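PDB 2E4T: endoglucanase, which hydrolyses internal beta-1,4-glucosidic bonds in cellulose and probably in xyloglucan, through a family 44 glycoside hydrolase module. Local coordinates for residues K8-S17 with P458-S468; K416-C424 with A436-H447. All blocks are in the same frame, centred on the assembly; numbering follows the deposited sequence. Where two conformers were deposited one is given.

Contact 1. Residues K8-S17 with P458-S468; sequences KVVDIRIDTS and PTTFNFSIDSS
I12 and F463 meet through matching first torsions: I12 CG1 and F463 CG each lie anti to the carbonyl carbon (chi1 -52° and -79°), which puts I12 CG2 beside its own carbonyl carbon and 3.6 Å from F463 CE1. The two side chains lie side by side on one face of a pair of parallel strands, with I12 CB over a face of the F463 ring, 4.0 Å from its centroid, a CH-pi contact. I14 CD1 comes to the same ring at its edge. In V10 the CG1 branch lies against F461, whose CD1 is 3.7 Å from V10 CB, and the CG2 branch reaches T459. Beta-branched and aromatic residues suit this buried face, since they favour extended backbone and fill it with carbon.

The opposite face carries V9, D11, R13 and D15 beside T460, N462, S464 and D466, mostly polar and more open to solvent. D15 OD2 and D466 OD2 are 4.4 Å apart, a mild repulsion probably eased by solvent and by R13 nearby. D15 OD1 accepts hydrogen bonds from both S17 N (2.9 Å) and S17 OG, an Asx turn where the strand is interrupted.

Backbone bonds alternate from T460 N to K8 O (2.8 Å) to T16 N on D466 O. At the other end a water bridges K8 N and P458 O.

This parallel pair joins the chain's N-terminal strand to a late strand of the beta domain beside the TIM-like barrel. Strand 420-426 flanks residues 8-17, strand 499-504 borders residues 458-468, and I14, F461, F463 and I465 pack against strand 442-452, while V10 and I12 lean on strand 420-426.

Contact 2. Residues K416-C424 with A436-H447; sequences KFGDTSVKC and ASIVGEDDSKLH
T420 pairs with I438 across the beta hairpin of strands 420-426 and 432-439, and a classic beta bulge, in which D419 and T420 both face I438, marks the start of the pairing. Backbone bonds tie T420 and I438 together twice: I438 N gives a 2.8 Å bond to T420 O, and T420 N returns one to I438 O. Farther along, V422 N makes a hydrogen bond to A436 O.

Side-chain polar bonds fasten the bulge to the type II' turn V439-D442, which leads from strand 432-439 into strand 442-452. D419 OD1 uses its syn lone pair for G440 N, at 2.8 Å and nearly straight (173°). T420 OG1 donates to G440 O, 2.7 Å away, so two short side chains grip both polar backbone atoms of G440, whose positive phi suits glycine. G418 also suits its place, its backbone lying close against I438 O and S437 OG.

Apolar contacts fill the face shared by V422, A436 and I438. V422 CG2 touches A436 CB at 3.7 Å, its CG1 meets I438 CG1, and C424 CB presses on A436 CB from farther along; the small alanine accepts both neighbours.

Aromatic contacts gather round S437 and H447. Peptide atoms F417 C and G418 N lie over a face of the H447 imidazole, whose ND1 is hydrogen-bonded to H511. S437 OG, held between its backbone N and carbonyl carbon (chi1 60°), stands 3.1 Å above the F417 ring plane, over its centre, and accepts a weak hydrogen bond from G418 N at 2.9 Å.

In the fold
Both contacts lie in the mixed beta domain beside the TIM-like barrel, on one sheet in which strands 8-22 and 420-426 are neighbours; their centres are 15 Å apart. Contact 1 joins distant parts of the chain, its segments 441 residues apart at their closest ends, whereas contact 2 is a local hairpin nested within the loop that contact 1 closes. The barrel strands fall within that same loop, so the N-terminal strand and the C-terminal strands together complete one domain. D15 N probably bonds to K423 O, and T16 OG1 to D443 OD2, while I14 CG1 packs on C424 SG. Both contacts lie away from the zinc and calcium sites.

Contact 1. Residues K8-S17 with P458-S468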
loop_
_atom_site.group_PDB
_atom_site.type_symbol
_atom_site.label_atom_id
_atom_site.label_comp_id
_atom_site.label_asym_id
_atom_site.label_seq_id
_atom_site.Cartn_x
_atom_site.Cartn_y
_atom_site.Cartn_z
ATOM N N LYS A 8 10.927 33.736 1.292
ATOM C CA LYS A 8 9.840 32.976 1.917
ATOM C C LYS A 8 10.392 32.352 3.174
ATOM O O LYS A 8 11.391 31.634 3.109
ATOM C CB LYS A 8 9.354 31.916 0.924
ATOM C CG LYS A 8 8.252 31.000 1.459
ATOM C CD LYS A 8 7.006 31.760 1.907
ATOM C CE LYS A 8 5.929 30.806 2.362
ATOM N NZ LYS A 8 4.752 31.472 2.938
ATOM N N VAL A 9 9.697 32.604 4.282
ATOM C CA VAL A 9 10.145 32.195 5.636
ATOM C C VAL A 9 9.041 31.412 6.338
ATOM O O VAL A 9 7.890 31.843 6.388
ATOM C CB VAL A 9 10.496 33.424 6.490
ATOM C CG1 VAL A 9 10.950 32.960 7.829
ATOM C CG2 VAL A 9 11.645 34.204 5.841
ATOM N N VAL A 10 9.378 30.227 6.829
ATOM C CA VAL A 10 8.431 29.290 7.407
ATOM C C VAL A 10 8.957 28.840 8.760
ATOM O O VAL A 10 10.136 28.527 8.866
ATOM C CB VAL A 10 8.260 28.082 6.460
ATOM C CG1 VAL A 10 7.400 26.977 7.097
ATOM C CG2 VAL A 10 7.698 28.560 5.124
ATOM N N ASP A 11 8.069 28.817 9.766
ATOM C CA ASP A 11 8.452 28.344 11.076
ATOM C C ASP A 11 8.082 26.859 11.233
ATOM O O ASP A 11 6.962 26.459 10.886
ATOM C CB ASP A 11 7.706 29.116 12.145
ATOM C CG ASP A 11 8.086 30.587 12.161
ATOM O OD1 ASP A 11 9.247 30.909 11.865
ATOM O OD2 ASP A 11 7.240 31.441 12.436
ATOM N N ILE A 12 9.016 26.072 11.763
ATOM C CA ILE A 12 8.795 24.662 12.062
ATOM C C ILE A 12 8.977 24.514 13.589
ATOM O O ILE A 12 10.024 24.874 14.126
ATOM C CB ILE A 12 9.773 23.745 11.335
ATOM C CG1 ILE A 12 9.871 23.949 9.807
ATOM C CG2 ILE A 12 9.487 22.279 11.707
ATOM C CD1 ILE A 12 8.641 23.599 9.056
ATOM N N ARG A 13 7.950 23.968 14.260
ATOM C CA ARG A 13 7.987 23.827 15.709
ATOM C C ARG A 13 7.822 22.339 16.038
ATOM O O ARG A 13 6.815 21.733 15.663
ATOM C CB ARG A 13 6.859 24.618 16.353
ATOM C CG ARG A 13 6.980 26.109 15.994
ATOM C CD ARG A 13 5.974 26.989 16.703
ATOM N NE ARG A 13 5.757 26.643 18.111
ATOM C CZ ARG A 13 6.487 27.078 19.143
ATOM N NH1 ARG A 13 7.535 27.888 18.968
ATOM N NH2 ARG A 13 6.166 26.686 20.373
ATOM N N ILE A 14 8.800 21.775 16.731
ATOM C CA ILE A 14 8.806 20.341 17.075
ATOM C C ILE A 14 8.811 20.207 18.591
ATOM O O ILE A 14 9.511 20.971 19.287
ATOM C CB ILE A 14 10.044 19.664 16.477
ATOM C CG1 ILE A 14 9.935 19.664 14.957
ATOM C CG2 ILE A 14 10.254 18.256 17.021
ATOM C CD1 ILE A 14 11.201 19.330 14.221
ATOM N N ASP A 15 8.041 19.244 19.114
ATOM C CA ASP A 15 8.108 18.934 20.555
ATOM C C ASP A 15 8.273 17.435 20.658
ATOM O O ASP A 15 7.341 16.667 20.349
ATOM C CB ASP A 15 6.866 19.419 21.257
ATOM C CG ASP A 15 6.858 19.108 22.762
ATOM O OD1 ASP A 15 7.702 18.317 23.215
ATOM O OD2 ASP A 15 5.974 19.675 23.448
ATOM N N THR A 16 9.484 17.004 20.984
ATOM C CA THR A 16 9.791 15.572 20.975
ATOM C C THR A 16 9.057 14.795 22.062
ATOM O O THR A 16 9.059 13.566 22.001
ATOM C CB THR A 16 11.284 15.294 21.089
ATOM O OG1 THR A 16 11.707 15.718 22.375
ATOM C CG2 THR A 16 12.071 16.007 20.046
ATOM N N SER A 17 8.446 15.491 23.028
ATOM C CA SER A 17 7.699 14.808 24.074
ATOM C C SER A 17 6.226 14.655 23.755
ATOM O O SER A 17 5.505 14.007 24.528
ATOM C CB SER A 17 7.862 15.521 25.414
ATOM O OG SER A 17 7.069 16.722 25.419
ATOM N N PRO A 458 14.020 29.373 -3.114
ATOM C CA PRO A 458 14.333 28.723 -1.842
ATOM C C PRO A 458 13.289 29.064 -0.772
ATOM O O PRO A 458 12.524 30.059 -0.905
ATOM C CB PRO A 458 15.706 29.307 -1.475
ATOM C CG PRO A 458 15.734 30.652 -2.191
ATOM C CD PRO A 458 14.900 30.523 -3.415
ATOM N N THR A 459 13.306 28.276 0.293
ATOM C CA THR A 459 12.492 28.594 1.463
ATOM C C THR A 459 13.399 28.541 2.695
ATOM O O THR A 459 14.191 27.593 2.865
ATOM C CB THR A 459 11.331 27.592 1.623
ATOM O OG1 THR A 459 10.542 27.663 0.446
ATOM C CG2 THR A 459 10.476 27.909 2.849
ATOM N N THR A 460 13.279 29.572 3.552
ATOM C CA THR A 460 14.028 29.615 4.802
ATOM C C THR A 460 13.151 29.057 5.920
ATOM O O THR A 460 12.065 29.582 6.152
ATOM C CB THR A 460 14.447 31.080 5.100
ATOM O OG1 THR A 460 15.330 31.505 4.056
ATOM C CG2 THR A 460 15.099 31.171 6.474
ATOM N N PHE A 461 13.670 28.054 6.623
ATOM C CA PHE A 461 12.939 27.455 7.722
ATOM C C PHE A 461 13.598 27.794 9.043
ATOM O O PHE A 461 14.770 27.569 9.264
ATOM C CB PHE A 461 12.936 25.905 7.536
ATOM C CG PHE A 461 12.150 25.464 6.353
ATOM C CD1 PHE A 461 10.770 25.359 6.411
ATOM C CD2 PHE A 461 12.795 25.175 5.137
ATOM C CE1 PHE A 461 10.037 24.939 5.300
ATOM C CE2 PHE A 461 12.090 24.737 4.028
ATOM C CZ PHE A 461 10.702 24.614 4.102
ATOM N N ASN A 462 12.787 28.392 9.929
ATOM C CA ASN A 462 13.238 28.659 11.310
ATOM C C ASN A 462 12.708 27.555 12.213
ATOM O O ASN A 462 11.481 27.468 12.409
ATOM C CB ASN A 462 12.697 30.013 11.781
ATOM C CG ASN A 462 13.320 31.166 11.025
ATOM O OD1 ASN A 462 14.495 31.116 10.657
ATOM N ND2 ASN A 462 12.510 32.170 10.697
ATOM N N PHE A 463 13.604 26.712 12.705
ATOM C CA PHE A 463 13.250 25.603 13.578
ATOM C C PHE A 463 13.330 25.978 15.037
ATOM O O PHE A 463 14.309 26.602 15.474
ATOM C CB PHE A 463 14.211 24.432 13.362
ATOM C CG PHE A 463 13.927 23.598 12.138
ATOM C CD1 PHE A 463 13.213 22.413 12.283
ATOM C CD2 PHE A 463 14.298 23.997 10.863
ATOM C CE1 PHE A 463 12.937 21.589 11.191
ATOM C CE2 PHE A 463 14.036 23.138 9.767
ATOM C CZ PHE A 463 13.361 21.948 9.971
ATOM N N SER A 464 12.324 25.540 15.807
ATOM C CA SER A 464 12.337 25.646 17.265
ATOM C C SER A 464 11.924 24.278 17.796
ATOM O O SER A 464 10.840 23.780 17.413
ATOM C CB SER A 464 11.321 26.705 17.713
ATOM O OG SER A 464 11.612 27.977 17.214
ATOM N N ILE A 465 12.762 23.677 18.623
ATOM C CA ILE A 465 12.569 22.303 19.089
ATOM C C ILE A 465 12.528 22.288 20.612
ATOM O O ILE A 465 13.428 22.851 21.265
ATOM C CB ILE A 465 13.688 21.417 18.567
ATOM C CG1 ILE A 465 13.686 21.431 17.038
ATOM C CG2 ILE A 465 13.541 19.992 19.100
ATOM C CD1 ILE A 465 14.960 20.880 16.414
ATOM N N ASP A 466 11.516 21.623 21.172
ATOM C CA ASP A 466 11.470 21.297 22.581
ATOM C C ASP A 466 11.875 19.833 22.738
ATOM O O ASP A 466 11.173 18.962 22.209
ATOM C CB ASP A 466 10.072 21.556 23.102
ATOM C CG ASP A 466 9.667 23.021 23.081
ATOM O OD1 ASP A 466 10.504 23.943 23.076
ATOM O OD2 ASP A 466 8.445 23.259 23.118
ATOM N N SER A 467 12.968 19.536 23.442
ATOM C CA SER A 467 13.462 18.177 23.603
ATOM C C SER A 467 14.130 17.985 24.900
ATOM O O SER A 467 14.551 18.977 25.478
ATOM C CB SER A 467 14.479 17.879 22.525
ATOM O OG SER A 467 15.062 16.610 22.774
ATOM N N SER A 468 14.291 16.745 25.373
ATOM C CA SER A 468 15.073 16.538 26.609
ATOM C C SER A 468 16.587 16.625 26.371
ATOM O O SER A 468 17.372 16.591 27.320
ATOM C CB SER A 468 14.720 15.226 27.302
ATOM O OG SER A 468 15.380 14.145 26.680
HETATM O O HOH W 1 12.909 32.631 -0.378
#

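Contact 2. Residues K416-C424 with A436-H447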
loop_
_atom_site.group_PDB
_atom_site.type_symbol
_atom_site.label_atom_id
_atom_site.label_comp_id
_atom_site.label_asym_id
_atom_site.label_seq_id
_atom_site.Cartn_x
_atom_site.Cartn_y
_atom_site.Cartn_z
ATOM N N LYS A 416 17.796 5.031 8.755
ATOM C CA LYS A 416 16.355 5.110 8.492
ATOM C C LYS A 416 15.698 6.145 9.388
ATOM O O LYS A 416 16.204 6.512 10.462
ATOM C CB LYS A 416 15.680 3.751 8.629
ATOM C CG LYS A 416 15.808 3.144 9.992
ATOM C CD LYS A 416 15.188 1.691 10.011
ATOM C CE LYS A 416 15.207 1.070 11.330
ATOM N NZ LYS A 416 14.714 -0.331 11.323
ATOM N N PHE A 417 14.559 6.640 8.918
ATOM C CA PHE A 417 13.697 7.500 9.719
ATOM C C PHE A 417 13.344 6.779 11.020
ATOM O O PHE A 417 13.315 5.540 11.100
ATOM C CB PHE A 417 12.445 7.825 8.906
ATOM C CG PHE A 417 11.628 8.978 9.412
ATOM C CD1 PHE A 417 12.177 10.272 9.486
ATOM C CD2 PHE A 417 10.275 8.830 9.733
ATOM C CE1 PHE A 417 11.384 11.352 9.893
ATOM C CE2 PHE A 417 9.489 9.895 10.123
ATOM C CZ PHE A 417 10.040 11.181 10.204
ATOM N N GLY A 418 13.111 7.562 12.088
ATOM C CA GLY A 418 12.692 6.969 13.352
ATOM C C GLY A 418 11.365 6.245 13.224
ATOM O O GLY A 418 10.584 6.442 12.272
ATOM N N ASP A 419 11.087 5.417 14.248
ATOM C CA ASP A 419 9.873 4.622 14.314
ATOM C C ASP A 419 8.813 5.179 15.245
ATOM O O ASP A 419 7.746 4.556 15.379
ATOM C CB ASP A 419 10.175 3.147 14.610
ATOM C CG ASP A 419 10.839 2.944 15.941
ATOM O OD1 ASP A 419 11.179 3.918 16.630
ATOM O OD2 ASP A 419 10.970 1.745 16.341
ATOM N N THR A 420 9.052 6.330 15.881
ATOM C CA THR A 420 8.053 6.968 16.733
ATOM C C THR A 420 7.866 8.401 16.231
ATOM O O THR A 420 8.800 9.226 16.292
ATOM C CB THR A 420 8.520 6.960 18.193
ATOM O OG1 THR A 420 8.603 5.602 18.609
ATOM C CG2 THR A 420 7.526 7.712 19.097
ATOM N N SER A 421 6.665 8.683 15.701
ATOM C CA SER A 421 6.317 10.020 15.279
ATOM C C SER A 421 6.218 10.965 16.465
ATOM O O SER A 421 5.712 10.548 17.540
ATOM C CB SER A 421 4.940 9.919 14.605
ATOM O OG SER A 421 4.422 11.196 14.233
ATOM N N VAL A 422 6.678 12.217 16.315
ATOM C CA VAL A 422 6.538 13.222 17.337
ATOM C C VAL A 422 5.952 14.488 16.715
ATOM O O VAL A 422 6.021 14.710 15.461
ATOM C CB VAL A 422 7.837 13.542 18.095
ATOM C CG1 VAL A 422 8.417 12.276 18.660
ATOM C CG2 VAL A 422 8.852 14.260 17.212
ATOM N N LYS A 423 5.434 15.378 17.570
ATOM C CA LYS A 423 4.773 16.576 17.084
ATOM C C LYS A 423 5.738 17.475 16.284
ATOM O O LYS A 423 6.826 17.832 16.768
ATOM C CB LYS A 423 4.230 17.373 18.300
ATOM C CG LYS A 423 3.444 18.612 17.901
ATOM C CD LYS A 423 2.815 19.258 19.163
ATOM C CE LYS A 423 1.887 20.438 18.778
ATOM N NZ LYS A 423 0.737 19.964 17.907
ATOM N N CYS A 424 5.278 17.894 15.089
ATOM C CA CYS A 424 6.123 18.691 14.196
ATOM C C CYS A 424 5.161 19.498 13.316
ATOM O O CYS A 424 4.464 18.915 12.479
ATOM C CB CYS A 424 7.001 17.783 13.338
ATOM S SG CYS A 424 7.999 18.632 12.124
ATOM N N ALA A 436 8.592 14.534 11.873
ATOM C CA ALA A 436 9.672 14.299 12.812
ATOM C C ALA A 436 9.437 12.954 13.540
ATOM O O ALA A 436 8.291 12.538 13.739
ATOM C CB ALA A 436 9.780 15.423 13.846
ATOM N N SER A 437 10.564 12.337 13.904
ATOM C CA SER A 437 10.466 11.076 14.613
ATOM C C SER A 437 11.717 10.880 15.473
ATOM O O SER A 437 12.780 11.483 15.288
ATOM C CB SER A 437 10.367 9.899 13.631
ATOM O OG SER A 437 11.525 9.860 12.795
ATOM N N ILE A 438 11.532 9.962 16.428
ATOM C CA ILE A 438 12.612 9.471 17.298
ATOM C C ILE A 438 12.620 7.942 17.192
ATOM O O ILE A 438 11.811 7.330 16.498
ATOM C CB ILE A 438 12.434 9.979 18.747
ATOM C CG1 ILE A 438 11.160 9.408 19.375
ATOM C CG2 ILE A 438 12.496 11.502 18.751
ATOM C CD1 ILE A 438 10.961 9.826 20.849
ATOM N N VAL A 439 13.552 7.303 17.926
ATOM C CA VAL A 439 13.707 5.867 17.908
ATOM C C VAL A 439 13.177 5.317 19.229
ATOM O O VAL A 439 13.731 5.619 20.301
ATOM C CB VAL A 439 15.147 5.463 17.689
ATOM C CG1 VAL A 439 15.299 3.930 17.676
ATOM C CG2 VAL A 439 15.684 6.096 16.391
ATOM N N GLY A 440 12.108 4.531 19.172
ATOM C CA GLY A 440 11.533 4.006 20.407
ATOM C C GLY A 440 11.014 5.127 21.256
ATOM O O GLY A 440 10.204 5.947 20.789
ATOM N N GLU A 441 11.483 5.146 22.504
ATOM C CA GLU A 441 11.093 6.180 23.435
ATOM C C GLU A 441 12.208 7.227 23.643
ATOM O O GLU A 441 12.121 8.047 24.587
ATOM C CB GLU A 441 10.725 5.565 24.825
ATOM C CG GLU A 441 10.027 4.223 24.710
ATOM C CD GLU A 441 8.754 4.176 23.876
ATOM O OE1 GLU A 441 8.000 5.160 23.822
ATOM O OE2 GLU A 441 8.468 3.082 23.313
ATOM N N ASP A 442 13.253 7.174 22.817
ATOM C CA ASP A 442 14.508 7.881 23.074
ATOM C C ASP A 442 14.682 9.020 22.090
ATOM O O ASP A 442 14.758 8.761 20.882
ATOM C CB ASP A 442 15.659 6.872 22.930
ATOM C CG ASP A 442 16.939 7.403 23.575
ATOM O OD1 ASP A 442 17.144 8.644 23.540
ATOM O OD2 ASP A 442 17.752 6.624 24.115
ATOM N N ASP A 443 14.711 10.271 22.570
ATOM C CA ASP A 443 14.861 11.428 21.687
ATOM C C ASP A 443 16.328 11.839 21.483
ATOM O O ASP A 443 16.602 12.914 20.939
ATOM C CB ASP A 443 13.961 12.587 22.078
ATOM C CG ASP A 443 14.280 13.174 23.364
ATOM O OD1 ASP A 443 15.255 12.757 24.008
ATOM O OD2 ASP A 443 13.534 14.124 23.744
ATOM N N SER A 444 17.285 10.948 21.776
ATOM C CA SER A 444 18.696 11.321 21.582
ATOM C C SER A 444 19.008 11.679 20.129
ATOM O O SER A 444 19.861 12.536 19.880
ATOM C CB SER A 444 19.583 10.154 22.015
ATOM O OG SER A 444 19.471 9.922 23.388
ATOM N N LYS A 445 18.394 10.976 19.174
ATOM C CA LYS A 445 18.510 11.329 17.745
ATOM C C LYS A 445 17.117 11.687 17.258
ATOM O O LYS A 445 16.163 10.921 17.386
ATOM C CB LYS A 445 19.078 10.177 16.948
ATOM C CG LYS A 445 20.474 9.788 17.390
ATOM C CD LYS A 445 21.207 8.965 16.329
ATOM C CE LYS A 445 22.645 8.580 16.757
ATOM N NZ LYS A 445 23.163 7.550 15.798
ATOM N N LEU A 446 17.040 12.897 16.725
ATOM C CA LEU A 446 15.768 13.420 16.201
ATOM C C LEU A 446 15.875 13.485 14.684
ATOM O O LEU A 446 16.771 14.147 14.140
ATOM C CB LEU A 446 15.502 14.803 16.791
ATOM C CG LEU A 446 14.317 15.565 16.222
ATOM C CD1 LEU A 446 12.982 14.773 16.444
ATOM C CD2 LEU A 446 14.215 16.934 16.875
ATOM N N HIS A 447 14.979 12.767 14.017
ATOM C CA HIS A 447 14.917 12.721 12.570
ATOM C C HIS A 447 13.841 13.643 12.036
ATOM O O HIS A 447 12.726 13.643 12.571
ATOM C CB HIS A 447 14.567 11.277 12.138
ATOM C CG HIS A 447 15.653 10.309 12.413
ATOM N ND1 HIS A 447 16.504 9.884 11.431
ATOM C CD2 HIS A 447 16.030 9.695 13.561
ATOM C CE1 HIS A 447 17.377 9.035 11.976
ATOM N NE2 HIS A 447 17.110 8.899 13.270
HETATM O O HOH W 2 5.558 11.800 11.951
HETATM O O HOH W 3 5.783 14.454 12.690
#